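Local coordinates for protein tryptophan halogenase (Shewanella frigidimarina, PDB 2PYX) that probably acts as a flavin-dependent halogenase of the tryptophan halogenase family, using FAD for monooxygenase-type chemistry, at residues 60-65 with 170-175; 83-88 with 288-293; 114-119 with 465-470; 445-450 with 474-479. All blocks are in the same frame, centred on the assembly; numbering follows the deposited sequence.

Contact 1 (60-65 with 170-175)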
loop_
_atom_site.group_PDB
_atom_site.type_symbol
_atom_site.label_atom_id
_atom_site.label_comp_id
_atom_site.label_asym_id
_atom_site.label_seq_id
_atom_site.Cartn_x
_atom_site.Cartn_y
_atom_site.Cartn_z
ATOM N N GLU A 60 -6.726 4.950 -5.616
ATOM C CA GLU A 60 -5.815 4.400 -4.639
ATOM C C GLU A 60 -4.989 3.317 -5.297
ATOM O O GLU A 60 -5.461 2.687 -6.248
ATOM C CB GLU A 60 -6.611 3.787 -3.489
ATOM C CG GLU A 60 -5.753 3.464 -2.307
ATOM C CD GLU A 60 -6.557 3.218 -1.038
ATOM O OE1 GLU A 60 -7.790 3.319 -1.108
ATOM O OE2 GLU A 60 -5.940 2.947 0.021
ATOM N N GLY A 61 -3.746 3.156 -4.839
ATOM C CA GLY A 61 -2.863 2.106 -5.303
ATOM C C GLY A 61 -2.749 0.926 -4.343
ATOM O O GLY A 61 -2.963 1.029 -3.120
ATOM N N THR A 62 -2.333 -0.202 -4.913
ATOM C CA THR A 62 -2.088 -1.431 -4.165
ATOM C C THR A 62 -0.702 -1.968 -4.425
ATOM O O THR A 62 0.036 -1.471 -5.270
ATOM C CB THR A 62 -3.096 -2.541 -4.508
ATOM O OG1 THR A 62 -2.660 -3.296 -5.638
ATOM C CG2 THR A 62 -4.444 -2.000 -4.777
ATOM N N TRP A 63 -0.365 -2.992 -3.653
ATOM C CA TRP A 63 0.848 -3.785 -3.853
ATOM C C TRP A 63 0.415 -5.059 -4.606
ATOM O O TRP A 63 -0.775 -5.333 -4.760
ATOM C CB TRP A 63 1.601 -4.062 -2.508
ATOM C CG TRP A 63 2.477 -2.887 -2.105
ATOM C CD1 TRP A 63 2.047 -1.660 -1.677
ATOM C CD2 TRP A 63 3.914 -2.808 -2.155
ATOM N NE1 TRP A 63 3.124 -0.838 -1.444
ATOM C CE2 TRP A 63 4.278 -1.515 -1.723
ATOM C CE3 TRP A 63 4.926 -3.703 -2.504
ATOM C CZ2 TRP A 63 5.600 -1.090 -1.685
ATOM C CZ3 TRP A 63 6.225 -3.293 -2.424
ATOM C CH2 TRP A 63 6.561 -2.014 -2.018
ATOM N N PRO A 64 1.393 -5.835 -5.060
ATOM C CA PRO A 64 1.054 -7.079 -5.734
ATOM C C PRO A 64 0.314 -8.093 -4.891
ATOM O O PRO A 64 -0.321 -8.980 -5.456
ATOM C CB PRO A 64 2.413 -7.621 -6.151
ATOM C CG PRO A 64 3.310 -6.414 -6.269
ATOM C CD PRO A 64 2.831 -5.518 -5.146
ATOM N N SER A 65 0.388 -7.955 -3.572
ATOM C CA SER A 65 -0.390 -8.778 -2.656
ATOM C C SER A 65 -1.882 -8.790 -2.999
ATOM O O SER A 65 -2.574 -9.797 -2.762
ATOM C CB SER A 65 -0.189 -8.266 -1.237
ATOM O OG SER A 65 -0.420 -6.866 -1.176
ATOM N N TYR A 170 -2.433 -2.804 -8.521
ATOM C CA TYR A 170 -3.450 -2.025 -9.203
ATOM C C TYR A 170 -3.522 -0.560 -8.766
ATOM O O TYR A 170 -3.130 -0.196 -7.665
ATOM C CB TYR A 170 -4.837 -2.639 -8.994
ATOM C CG TYR A 170 -4.924 -4.120 -9.335
ATOM C CD1 TYR A 170 -5.146 -4.538 -10.644
ATOM C CD2 TYR A 170 -4.818 -5.072 -8.334
ATOM C CE1 TYR A 170 -5.251 -5.889 -10.948
ATOM C CE2 TYR A 170 -4.893 -6.419 -8.618
ATOM C CZ TYR A 170 -5.118 -6.818 -9.931
ATOM O OH TYR A 170 -5.225 -8.164 -10.209
ATOM N N HIS A 171 -4.071 0.252 -9.664
ATOM C CA HIS A 171 -4.734 1.504 -9.307
ATOM C C HIS A 171 -6.234 1.228 -9.404
ATOM O O HIS A 171 -6.673 0.589 -10.370
ATOM C CB HIS A 171 -4.365 2.606 -10.294
ATOM C CG HIS A 171 -2.914 2.960 -10.303
ATOM N ND1 HIS A 171 -2.176 3.052 -11.466
ATOM C CD2 HIS A 171 -2.071 3.286 -9.294
ATOM C CE1 HIS A 171 -0.935 3.395 -11.162
ATOM N NE2 HIS A 171 -0.845 3.542 -9.851
ATOM N N LEU A 172 -7.004 1.713 -8.433
ATOM C CA LEU A 172 -8.432 1.389 -8.377
ATOM C C LEU A 172 -9.245 2.521 -7.766
ATOM O O LEU A 172 -8.692 3.402 -7.119
ATOM C CB LEU A 172 -8.656 0.073 -7.595
ATOM C CG LEU A 172 -8.140 -0.008 -6.140
ATOM C CD1 LEU A 172 -9.054 0.667 -5.093
ATOM C CD2 LEU A 172 -7.902 -1.455 -5.695
ATOM N N ASN A 173 -10.552 2.466 -7.992
ATOM C CA ASN A 173 -11.520 3.332 -7.291
ATOM C C ASN A 173 -11.963 2.575 -6.029
ATOM O O ASN A 173 -12.611 1.519 -6.128
ATOM C CB ASN A 173 -12.698 3.587 -8.234
ATOM C CG ASN A 173 -13.820 4.408 -7.605
ATOM O OD1 ASN A 173 -14.220 4.199 -6.454
ATOM N ND2 ASN A 173 -14.406 5.304 -8.423
ATOM N N ALA A 174 -11.598 3.064 -4.862
ATOM C CA ALA A 174 -11.875 2.322 -3.621
ATOM C C ALA A 174 -13.352 2.138 -3.304
ATOM O O ALA A 174 -13.760 1.101 -2.747
ATOM C CB ALA A 174 -11.166 2.950 -2.437
ATOM N N ALA A 175 -14.163 3.146 -3.608
ATOM C CA ALA A 175 -15.587 3.031 -3.323
ATOM C C ALA A 175 -16.214 1.933 -4.194
ATOM O O ALA A 175 -17.052 1.148 -3.744
ATOM C CB ALA A 175 -16.307 4.345 -3.551
#
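Thr62 meets Tyr170 because chi1 of 87° sets OG1 between the backbone N and the carbonyl carbon, where it faces the partner strand; in Leu172 the same position is taken by CG (chi1 58°). Both side chains sit at a short antiparallel beta ladder between strands 60-61 and 169-172, Thr62 just past its end, and the pairing illustrates how a side chain can prolong a ladder past its last bridge. Glu60 and Leu172 form the hydrogen-bonded pair, with Glu60 N 2.9 Å from Leu172 O and Leu172 N 2.8 Å from Glu60 O. Gly61 and His171 follow as the non-hydrogen-bonded pair, and Gly61 CA makes a CA-H...O contact of 3.3 Å with Tyr170 O. Beyond it, Thr62 N donates to Tyr170 O at 2.9 Å, and the hydroxyl replaces the backbone acceptor: Tyr170 N donates to Thr62 OG1, also at 2.9 Å. Glu60 and Leu172 share one side of the sheet, whereas His171 projects from the other, near the predicted catalytic Lys89, and bonds Thr274 through NE2. Lys89 NZ itself is hydrogen-bonded to Thr62 O, which places this ladder beside the probable active site. Ala174, at the start of helix 174-187, lies near Thr17 of the predicted FAD site, and its CB is 3.6 Å from Glu60 OE1. The Thr62 and Leu172 side chains cross at about a right angle, with Thr62 CG2 3.6 Å from Leu172 CD2. OG1 of Thr62 is gripped twice, for it also donates to Trp63 O at 2.9 Å, from 38° above that carbonyl plane.

Contact 2 (83-88 with 288-293)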
loop_
_atom_site.group_PDB
_atom_site.type_symbol
_atom_site.label_atom_id
_atom_site.label_comp_id
_atom_site.label_asym_id
_atom_site.label_seq_id
_atom_site.Cartn_x
_atom_site.Cartn_y
_atom_site.Cartn_z
ATOM N N GLN A 83 -15.307 -3.483 -12.939
ATOM C CA GLN A 83 -16.218 -2.858 -11.969
ATOM C C GLN A 83 -15.575 -1.793 -11.070
ATOM O O GLN A 83 -16.268 -0.955 -10.483
ATOM C CB GLN A 83 -16.910 -3.945 -11.152
ATOM C CG GLN A 83 -17.834 -4.782 -12.036
ATOM C CD GLN A 83 -18.370 -6.019 -11.338
ATOM O OE1 GLN A 83 -18.654 -5.993 -10.143
ATOM N NE2 GLN A 83 -18.501 -7.114 -12.087
ATOM N N CYS A 84 -14.246 -1.827 -10.944
ATOM C CA CYS A 84 -13.558 -0.953 -9.997
ATOM C C CYS A 84 -12.722 0.135 -10.666
ATOM O O CYS A 84 -11.878 0.763 -10.003
ATOM C CB CYS A 84 -12.688 -1.799 -9.053
ATOM S SG CYS A 84 -13.688 -3.015 -8.179
ATOM N N ASP A 85 -12.938 0.334 -11.964
ATOM C CA ASP A 85 -12.191 1.319 -12.746
ATOM C C ASP A 85 -10.693 1.140 -12.527
ATOM O O ASP A 85 -9.979 2.090 -12.259
ATOM C CB ASP A 85 -12.641 2.744 -12.378
ATOM C CG ASP A 85 -12.251 3.787 -13.424
ATOM O OD1 ASP A 85 -11.834 3.411 -14.536
ATOM O OD2 ASP A 85 -12.384 4.991 -13.130
ATOM N N ALA A 86 -10.227 -0.084 -12.655
ATOM C CA ALA A 86 -8.840 -0.394 -12.313
ATOM C C ALA A 86 -7.894 -0.358 -13.515
ATOM O O ALA A 86 -8.296 -0.568 -14.665
ATOM C CB ALA A 86 -8.765 -1.750 -11.671
ATOM N N SER A 87 -6.635 -0.041 -13.222
ATOM C CA SER A 87 -5.537 -0.209 -14.166
ATOM C C SER A 87 -4.392 -0.919 -13.432
ATOM O O SER A 87 -4.423 -1.102 -12.198
ATOM C CB SER A 87 -5.075 1.137 -14.737
ATOM O OG SER A 87 -4.151 0.959 -15.800
ATOM N N PHE A 88 -3.366 -1.341 -14.180
ATOM C CA PHE A 88 -2.232 -2.070 -13.620
ATOM C C PHE A 88 -1.194 -1.118 -13.115
ATOM O O PHE A 88 -0.815 -0.195 -13.819
ATOM C CB PHE A 88 -1.612 -2.984 -14.685
ATOM C CG PHE A 88 -2.610 -3.898 -15.314
ATOM C CD1 PHE A 88 -3.097 -4.995 -14.625
ATOM C CD2 PHE A 88 -3.105 -3.627 -16.567
ATOM C CE1 PHE A 88 -4.052 -5.811 -15.218
ATOM C CE2 PHE A 88 -4.068 -4.432 -17.145
ATOM C CZ PHE A 88 -4.533 -5.512 -16.471
ATOM N N GLY A 288 -3.111 6.952 -12.321
ATOM C CA GLY A 288 -3.830 6.851 -13.595
ATOM C C GLY A 288 -4.814 5.696 -13.590
ATOM O O GLY A 288 -4.416 4.520 -13.460
ATOM N N LEU A 289 -6.106 6.041 -13.670
ATOM C CA LEU A 289 -7.208 5.088 -13.886
ATOM C C LEU A 289 -7.589 5.162 -15.376
ATOM O O LEU A 289 -7.102 6.008 -16.093
ATOM C CB LEU A 289 -8.440 5.402 -13.011
ATOM C CG LEU A 289 -8.206 5.543 -11.497
ATOM C CD1 LEU A 289 -9.501 5.856 -10.786
ATOM C CD2 LEU A 289 -7.597 4.312 -10.895
ATOM N N PRO A 290 -8.391 4.212 -15.845
ATOM C CA PRO A 290 -8.762 4.285 -17.257
ATOM C C PRO A 290 -9.519 5.558 -17.635
ATOM O O PRO A 290 -9.306 6.071 -18.716
ATOM C CB PRO A 290 -9.657 3.058 -17.438
ATOM C CG PRO A 290 -9.272 2.125 -16.357
ATOM C CD PRO A 290 -8.915 3.005 -15.189
ATOM N N THR A 291 -10.389 6.029 -16.742
ATOM C CA THR A 291 -11.316 7.123 -17.026
ATOM C C THR A 291 -10.728 8.506 -16.696
ATOM O O THR A 291 -11.169 9.510 -17.230
ATOM C CB THR A 291 -12.637 6.923 -16.245
ATOM O OG1 THR A 291 -12.367 6.782 -14.839
ATOM C CG2 THR A 291 -13.355 5.643 -16.714
ATOM N N ARG A 292 -9.728 8.555 -15.818
ATOM C CA ARG A 292 -9.219 9.838 -15.322
ATOM C C ARG A 292 -8.028 9.575 -14.425
ATOM O O ARG A 292 -7.715 8.427 -14.182
ATOM C CB ARG A 292 -10.267 10.525 -14.470
ATOM C CG ARG A 292 -10.750 9.658 -13.326
ATOM C CD ARG A 292 -11.808 10.332 -12.491
ATOM N NE ARG A 292 -12.079 9.573 -11.271
ATOM C CZ ARG A 292 -11.289 9.540 -10.191
ATOM N NH1 ARG A 292 -10.151 10.229 -10.140
ATOM N NH2 ARG A 292 -11.642 8.801 -9.147
ATOM N N LYS A 293 -7.409 10.644 -13.943
ATOM C CA LYS A 293 -6.331 10.549 -12.944
ATOM C C LYS A 293 -6.799 11.090 -11.592
ATOM O O LYS A 293 -7.692 11.939 -11.503
ATOM C CB LYS A 293 -5.105 11.333 -13.390
ATOM C CG LYS A 293 -4.419 10.757 -14.622
ATOM C CD LYS A 293 -3.371 11.673 -15.201
ATOM C CE LYS A 293 -4.006 12.747 -16.084
ATOM N NZ LYS A 293 -3.011 13.736 -16.595
#
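The tip of the beta hairpin joining strands 282-288 and 292-299 lays Leu289, Pro290 and Thr291 against Asp85, in the link between helix 77-83 and strand 87-95. Asp85 has the left-handed backbone conformation (phi 50°, psi 49°) just after the helix, and its carboxylate reaches the hairpin tip with CG anti to the backbone N (chi1 -162°). Thr291 OG1 donates to Asp85 OD2, but the 2.5 Å separation is very short and the aspartate was deposited in two conformers, so the exact length is doubtful. In the conformer described, the other carboxylate oxygen, OD1, lies beside the Pro290 ring, and the two side chains slide past each other in opposite directions. Backbone closure of the hairpin is seen in Leu289 N donating to Arg292 O at 2.9 Å. Its two strands belong to the mixed sheet that also contains 87-95, so the tip packs against the entrance to a strand of its own sheet. Ala86 O is 3.3 Å from Pro290 CG. Asp85 O is buried by the contact without a polar partner, flanked by Leu289 CD2 at 3.5 Å and Pro290 CD at 3.2 Å. In the conformer described, Arg292 NE stands 5.0 Å from Asp85 OD2, near enough perhaps to favour the charged carboxylate. Its guanidinium carries Leu289 CD1 over one face, 4.0 Å above the plane and toward the rim, while NH1 reaches Val58 O.

Contact 3 (114-119 with 465-470)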
loop_
_atom_site.group_PDB
_atom_site.type_symbol
_atom_site.label_atom_id
_atom_site.label_comp_id
_atom_site.label_asym_id
_atom_site.label_seq_id
_atom_site.Cartn_x
_atom_site.Cartn_y
_atom_site.Cartn_z
ATOM N N SER A 114 8.790 -5.646 -9.430
ATOM C CA SER A 114 9.573 -6.830 -9.751
ATOM C C SER A 114 10.810 -6.893 -8.875
ATOM O O SER A 114 11.493 -5.873 -8.675
ATOM C CB SER A 114 10.067 -6.788 -11.185
ATOM O OG SER A 114 9.090 -7.141 -12.125
ATOM N N LEU A 115 11.148 -8.070 -8.360
ATOM C CA LEU A 115 12.419 -8.242 -7.651
ATOM C C LEU A 115 13.586 -8.302 -8.629
ATOM O O LEU A 115 13.415 -8.693 -9.797
ATOM C CB LEU A 115 12.412 -9.494 -6.776
ATOM C CG LEU A 115 11.338 -9.522 -5.687
ATOM C CD1 LEU A 115 11.355 -10.869 -5.010
ATOM C CD2 LEU A 115 11.569 -8.433 -4.675
ATOM N N PRO A 116 14.786 -7.957 -8.154
ATOM C CA PRO A 116 15.968 -8.007 -8.992
ATOM C C PRO A 116 16.146 -9.364 -9.635
ATOM O O PRO A 116 15.928 -10.373 -8.994
ATOM C CB PRO A 116 17.084 -7.720 -8.001
ATOM C CG PRO A 116 16.441 -6.744 -7.034
ATOM C CD PRO A 116 15.102 -7.372 -6.824
ATOM N N HIS A 117 16.536 -9.361 -10.893
ATOM C CA HIS A 117 16.681 -10.614 -11.631
ATOM C C HIS A 117 17.670 -11.547 -10.966
ATOM O O HIS A 117 18.706 -11.113 -10.467
ATOM C CB HIS A 117 17.133 -10.331 -13.031
ATOM C CG HIS A 117 17.083 -11.530 -13.920
ATOM N ND1 HIS A 117 15.908 -11.983 -14.480
ATOM C CD2 HIS A 117 18.066 -12.320 -14.406
ATOM C CE1 HIS A 117 16.169 -13.041 -15.230
ATOM N NE2 HIS A 117 17.471 -13.254 -15.214
ATOM N N GLY A 118 17.333 -12.832 -10.964
ATOM C CA GLY A 118 18.186 -13.865 -10.350
ATOM C C GLY A 118 18.297 -13.814 -8.846
ATOM O O GLY A 118 19.241 -14.356 -8.284
ATOM N N HIS A 119 17.329 -13.189 -8.174
ATOM C CA HIS A 119 17.381 -13.015 -6.725
ATOM C C HIS A 119 17.505 -14.328 -5.932
ATOM O O HIS A 119 18.088 -14.340 -4.857
ATOM C CB HIS A 119 16.183 -12.185 -6.238
ATOM C CG HIS A 119 14.853 -12.774 -6.561
ATOM N ND1 HIS A 119 14.192 -13.634 -5.709
ATOM C CD2 HIS A 119 14.043 -12.605 -7.631
ATOM C CE1 HIS A 119 13.042 -13.983 -6.253
ATOM N NE2 HIS A 119 12.928 -13.375 -7.418
ATOM N N PHE A 465 14.543 -1.321 -0.445
ATOM C CA PHE A 465 15.517 -0.400 0.092
ATOM C C PHE A 465 16.616 -0.149 -0.917
ATOM O O PHE A 465 17.074 0.987 -1.087
ATOM C CB PHE A 465 16.063 -0.903 1.419
ATOM C CG PHE A 465 15.064 -0.833 2.532
ATOM C CD1 PHE A 465 14.118 -1.830 2.689
ATOM C CD2 PHE A 465 15.024 0.266 3.379
ATOM C CE1 PHE A 465 13.171 -1.746 3.707
ATOM C CE2 PHE A 465 14.087 0.360 4.383
ATOM C CZ PHE A 465 13.158 -0.659 4.550
ATOM N N GLN A 466 17.061 -1.181 -1.620
ATOM C CA GLN A 466 18.062 -0.994 -2.668
ATOM C C GLN A 466 17.552 -0.093 -3.782
ATOM O O GLN A 466 18.256 0.797 -4.255
ATOM C CB GLN A 466 18.445 -2.357 -3.262
ATOM C CG GLN A 466 19.083 -3.303 -2.239
ATOM C CD GLN A 466 19.273 -4.717 -2.762
ATOM O OE1 GLN A 466 18.677 -5.107 -3.783
ATOM N NE2 GLN A 466 20.147 -5.481 -2.085
ATOM N N TYR A 467 16.320 -0.318 -4.209
ATOM C CA TYR A 467 15.784 0.463 -5.329
ATOM C C TYR A 467 15.721 1.947 -4.981
ATOM O O TYR A 467 16.005 2.795 -5.819
ATOM C CB TYR A 467 14.399 0.003 -5.722
ATOM C CG TYR A 467 14.347 -1.246 -6.525
ATOM C CD1 TYR A 467 15.041 -1.354 -7.744
ATOM C CD2 TYR A 467 13.539 -2.298 -6.142
ATOM C CE1 TYR A 467 14.933 -2.535 -8.532
ATOM C CE2 TYR A 467 13.420 -3.475 -6.961
ATOM C CZ TYR A 467 14.136 -3.573 -8.132
ATOM O OH TYR A 467 13.999 -4.721 -8.921
ATOM N N VAL A 468 15.293 2.272 -3.759
ATOM C CA VAL A 468 15.223 3.668 -3.341
ATOM C C VAL A 468 16.620 4.226 -3.101
ATOM O O VAL A 468 16.966 5.301 -3.622
ATOM C CB VAL A 468 14.293 3.857 -2.119
ATOM C CG1 VAL A 468 14.388 5.305 -1.578
ATOM C CG2 VAL A 468 12.856 3.554 -2.517
ATOM N N LEU A 469 17.438 3.536 -2.316
ATOM C CA LEU A 469 18.760 4.040 -1.972
ATOM C C LEU A 469 19.558 4.367 -3.231
ATOM O O LEU A 469 20.147 5.438 -3.350
ATOM C CB LEU A 469 19.497 3.011 -1.112
ATOM C CG LEU A 469 20.748 3.437 -0.370
ATOM C CD1 LEU A 469 20.453 4.458 0.710
ATOM C CD2 LEU A 469 21.432 2.255 0.284
ATOM N N TYR A 470 19.619 3.411 -4.149
ATOM C CA TYR A 470 20.430 3.569 -5.352
ATOM C C TYR A 470 19.690 4.280 -6.466
ATOM O O TYR A 470 20.325 4.882 -7.344
ATOM C CB TYR A 470 21.027 2.241 -5.783
ATOM C CG TYR A 470 21.921 1.695 -4.683
ATOM C CD1 TYR A 470 22.999 2.431 -4.162
ATOM C CD2 TYR A 470 21.614 0.491 -4.055
ATOM C CE1 TYR A 470 23.747 1.990 -3.101
ATOM C CE2 TYR A 470 22.400 0.030 -2.986
ATOM C CZ TYR A 470 23.448 0.756 -2.507
ATOM O OH TYR A 470 24.192 0.317 -1.439
#
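The Tyr467 ring receives Ser114 O at its edge, near the ring plane, and Pro116 CG obliquely; the ring of Phe137 also meets it, the two planes about 50° apart. Within the turn itself, and apart from the helix, the His119 ring has Leu115 CD1 over one face, 3.7 Å above the plane and offset toward the rim, while Pro116 O sits in plane at its edge. Tyr467 reaches from helix 462-471 to the segment 114-119, which ends in a type II beta turn from Pro116 to His119, with Gly118 at positive phi. The phenol hydroxyl carries the joint: Tyr467 OH donates to Ser114 O at 2.8 Å, from 29° off the carbonyl plane. Pro116 crosses the tyrosine obliquely, with CD 3.6 Å from Tyr467 OH and CG 4.1 Å from Tyr467 CZ. Beside it on the helix, Gln466 turns its NE2 to Pro448 O and Asp123 OD2. Helix 137-141 packs on both partners through Val141. As an example of side-chain to backbone docking, the contact is economical: Pro116 N has no hydrogen to offer the nearby phenol oxygen, and between these two segments the hydroxyl proton given to Ser114 O makes the one direct hydrogen bond.

Contact 4 (445-450 with 474-479)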
loop_
_atom_site.group_PDB
_atom_site.type_symbol
_atom_site.label_atom_id
_atom_site.label_comp_id
_atom_site.label_asym_id
_atom_site.label_seq_id
_atom_site.Cartn_x
_atom_site.Cartn_y
_atom_site.Cartn_z
ATOM N N TYR A 445 28.765 1.634 3.757
ATOM C CA TYR A 445 29.860 0.672 3.698
ATOM C C TYR A 445 29.491 -0.662 3.102
ATOM O O TYR A 445 30.373 -1.418 2.674
ATOM C CB TYR A 445 30.521 0.489 5.075
ATOM C CG TYR A 445 31.083 1.767 5.581
ATOM C CD1 TYR A 445 32.257 2.263 5.054
ATOM C CD2 TYR A 445 30.418 2.513 6.547
ATOM C CE1 TYR A 445 32.756 3.470 5.488
ATOM C CE2 TYR A 445 30.920 3.707 6.990
ATOM C CZ TYR A 445 32.092 4.175 6.459
ATOM O OH TYR A 445 32.629 5.399 6.892
ATOM N N GLN A 446 28.200 -0.977 3.047
ATOM C CA GLN A 446 27.738 -2.197 2.384
ATOM C C GLN A 446 26.316 -2.020 1.872
ATOM O O GLN A 446 25.562 -1.200 2.397
ATOM C CB GLN A 446 27.821 -3.412 3.297
ATOM C CG GLN A 446 26.929 -3.340 4.536
ATOM C CD GLN A 446 27.052 -4.580 5.387
ATOM O OE1 GLN A 446 28.160 -5.123 5.556
ATOM N NE2 GLN A 446 25.919 -5.066 5.909
ATOM N N THR A 447 25.926 -2.782 0.865
ATOM C CA THR A 447 24.586 -2.663 0.354
ATOM C C THR A 447 23.545 -3.173 1.347
ATOM O O THR A 447 23.837 -4.058 2.169
ATOM C CB THR A 447 24.382 -3.389 -0.976
ATOM O OG1 THR A 447 24.589 -4.793 -0.778
ATOM C CG2 THR A 447 25.341 -2.868 -2.024
ATOM N N PRO A 448 22.305 -2.664 1.243
ATOM C CA PRO A 448 21.191 -3.290 1.979
ATOM C C PRO A 448 21.085 -4.746 1.560
ATOM O O PRO A 448 21.363 -5.113 0.413
ATOM C CB PRO A 448 19.951 -2.502 1.523
ATOM C CG PRO A 448 20.546 -1.132 0.999
ATOM C CD PRO A 448 21.858 -1.540 0.389
ATOM N N SER A 449 20.724 -5.583 2.523
ATOM C CA SER A 449 20.560 -6.999 2.213
ATOM C C SER A 449 19.512 -7.621 3.100
ATOM O O SER A 449 19.019 -7.005 4.021
ATOM C CB SER A 449 21.881 -7.763 2.376
ATOM O OG SER A 449 22.101 -7.980 3.751
ATOM N N GLN A 450 19.177 -8.871 2.791
ATOM C CA GLN A 450 18.227 -9.617 3.638
ATOM C C GLN A 450 18.685 -9.718 5.078
ATOM O O GLN A 450 17.854 -9.880 6.001
ATOM C CB GLN A 450 17.981 -11.027 3.095
ATOM N N PHE A 474 22.682 7.194 -3.872
ATOM C CA PHE A 474 23.452 7.081 -2.638
ATOM C C PHE A 474 24.753 6.324 -2.875
ATOM O O PHE A 474 24.758 5.336 -3.615
ATOM C CB PHE A 474 22.595 6.345 -1.620
ATOM C CG PHE A 474 23.185 6.269 -0.231
ATOM C CD1 PHE A 474 22.848 7.185 0.734
ATOM C CD2 PHE A 474 23.997 5.181 0.146
ATOM C CE1 PHE A 474 23.312 7.060 2.029
ATOM C CE2 PHE A 474 24.459 5.083 1.424
ATOM C CZ PHE A 474 24.128 6.003 2.365
ATOM N N ASN A 475 25.840 6.785 -2.276
ATOM C CA ASN A 475 27.143 6.141 -2.465
ATOM C C ASN A 475 27.453 5.108 -1.390
ATOM O O ASN A 475 27.378 5.410 -0.200
ATOM C CB ASN A 475 28.254 7.186 -2.482
ATOM C CG ASN A 475 28.216 8.065 -3.714
ATOM O OD1 ASN A 475 28.286 9.278 -3.600
ATOM N ND2 ASN A 475 28.147 7.462 -4.894
ATOM N N THR A 476 27.821 3.905 -1.847
ATOM C CA THR A 476 28.220 2.804 -0.977
ATOM C C THR A 476 29.625 2.398 -1.400
ATOM O O THR A 476 29.907 2.269 -2.604
ATOM C CB THR A 476 27.262 1.630 -1.102
ATOM O OG1 THR A 476 25.979 2.034 -0.616
ATOM C CG2 THR A 476 27.708 0.444 -0.338
ATOM N N GLN A 477 30.499 2.228 -0.415
ATOM C CA GLN A 477 31.865 1.755 -0.641
ATOM C C GLN A 477 31.860 0.450 -1.410
ATOM O O GLN A 477 31.088 -0.471 -1.089
ATOM C CB GLN A 477 32.580 1.599 0.709
ATOM C CG GLN A 477 34.063 1.222 0.669
ATOM C CD GLN A 477 34.728 1.484 1.975
ATOM O OE1 GLN A 477 34.525 0.758 2.932
ATOM N NE2 GLN A 477 35.527 2.547 2.039
ATOM N N LEU A 478 32.707 0.336 -2.430
ATOM C CA LEU A 478 32.721 -0.898 -3.236
ATOM C C LEU A 478 33.261 -2.086 -2.452
ATOM O O LEU A 478 34.213 -1.948 -1.685
ATOM C CB LEU A 478 33.552 -0.712 -4.500
ATOM C CG LEU A 478 33.198 0.423 -5.438
ATOM C CD1 LEU A 478 34.056 0.266 -6.683
ATOM C CD2 LEU A 478 31.744 0.392 -5.806
ATOM N N PRO A 479 32.630 -3.259 -2.625
ATOM C CA PRO A 479 33.184 -4.511 -2.102
ATOM C C PRO A 479 34.590 -4.743 -2.618
ATOM O O PRO A 479 34.900 -4.383 -3.757
ATOM C CB PRO A 479 32.265 -5.577 -2.689
ATOM C CG PRO A 479 31.012 -4.878 -2.955
ATOM C CD PRO A 479 31.337 -3.472 -3.306
HETATM O O HOH W 1 30.660 -2.845 0.192
HETATM O O HOH W 2 33.090 -1.457 2.854
#
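Tyr445 and Gln477 are joined chiefly through water, which makes this surface contact a compact example of solvent-mediated loop pairing. One water donates both to Tyr445 O, at 2.9 Å, and to Gln477 O, at 2.7 Å. A second donates to the same Tyr445 O at 2.7 Å and to the side-chain oxygen Gln477 OE1 at 2.6 Å. A single carbonyl therefore accepts from two waters, and the second one ties down the amide end of the glutamine. There is also an edge contact: Gln477 OE1 lies in the plane of the Tyr445 ring, at its edge, 3.5 Å from Tyr445 CD1, with the ring and amide planes 62° apart. In Gln477 a chi1 of -175° puts CG anti to the backbone N, and the extended chain beyond it brings the amide to the ring edge, the two side chains crossing at a slant. Tyr445 and Gln446 also touch a crystal neighbour, so the lattice may influence these exposed side chains. The van der Waals part belongs to Thr476, whose CG2 presses against the backbone of 445-447, coming within 3.6 Å of Gln446 C and 4.4 Å of the methyl CG2 of Thr447. Its hydroxyl looks to other partners, Tyr470 OH and Trp443 O. The two loops leave helix 434-443 and helix 462-471 respectively; Thr447 and Pro448 rest on Tyr470 of the latter, Pro448 and Phe474 on Trp443 of the former, while Thr447 and Pro479 touch Pro126 in helix 125-128.

In the fold
From the N terminus, the chain opens contacts 1, 2 and 3 in turn before closing any of them. Contact 1 closes first, at 170-175, contact 2 at 288-293 and contact 3 at 465-470, so each of the three crosses the other two. Contact 4 opens at 445-450, just before contact 3 closes, and crosses it, but follows contacts 1 and 2 in series. Contacts 1 and 2 touch through neighbouring strands 169-172 and 87-95, where His171 N meets Ser87 O. Contacts 1 and 2 hold the mixed sheet beside the predicted active site, contact 4 the loops around helix 462-471, and contact 3 joins the loop after strand 108-112 to that helix, whose Gln466 and Tyr470 reach Pro448 and Thr476.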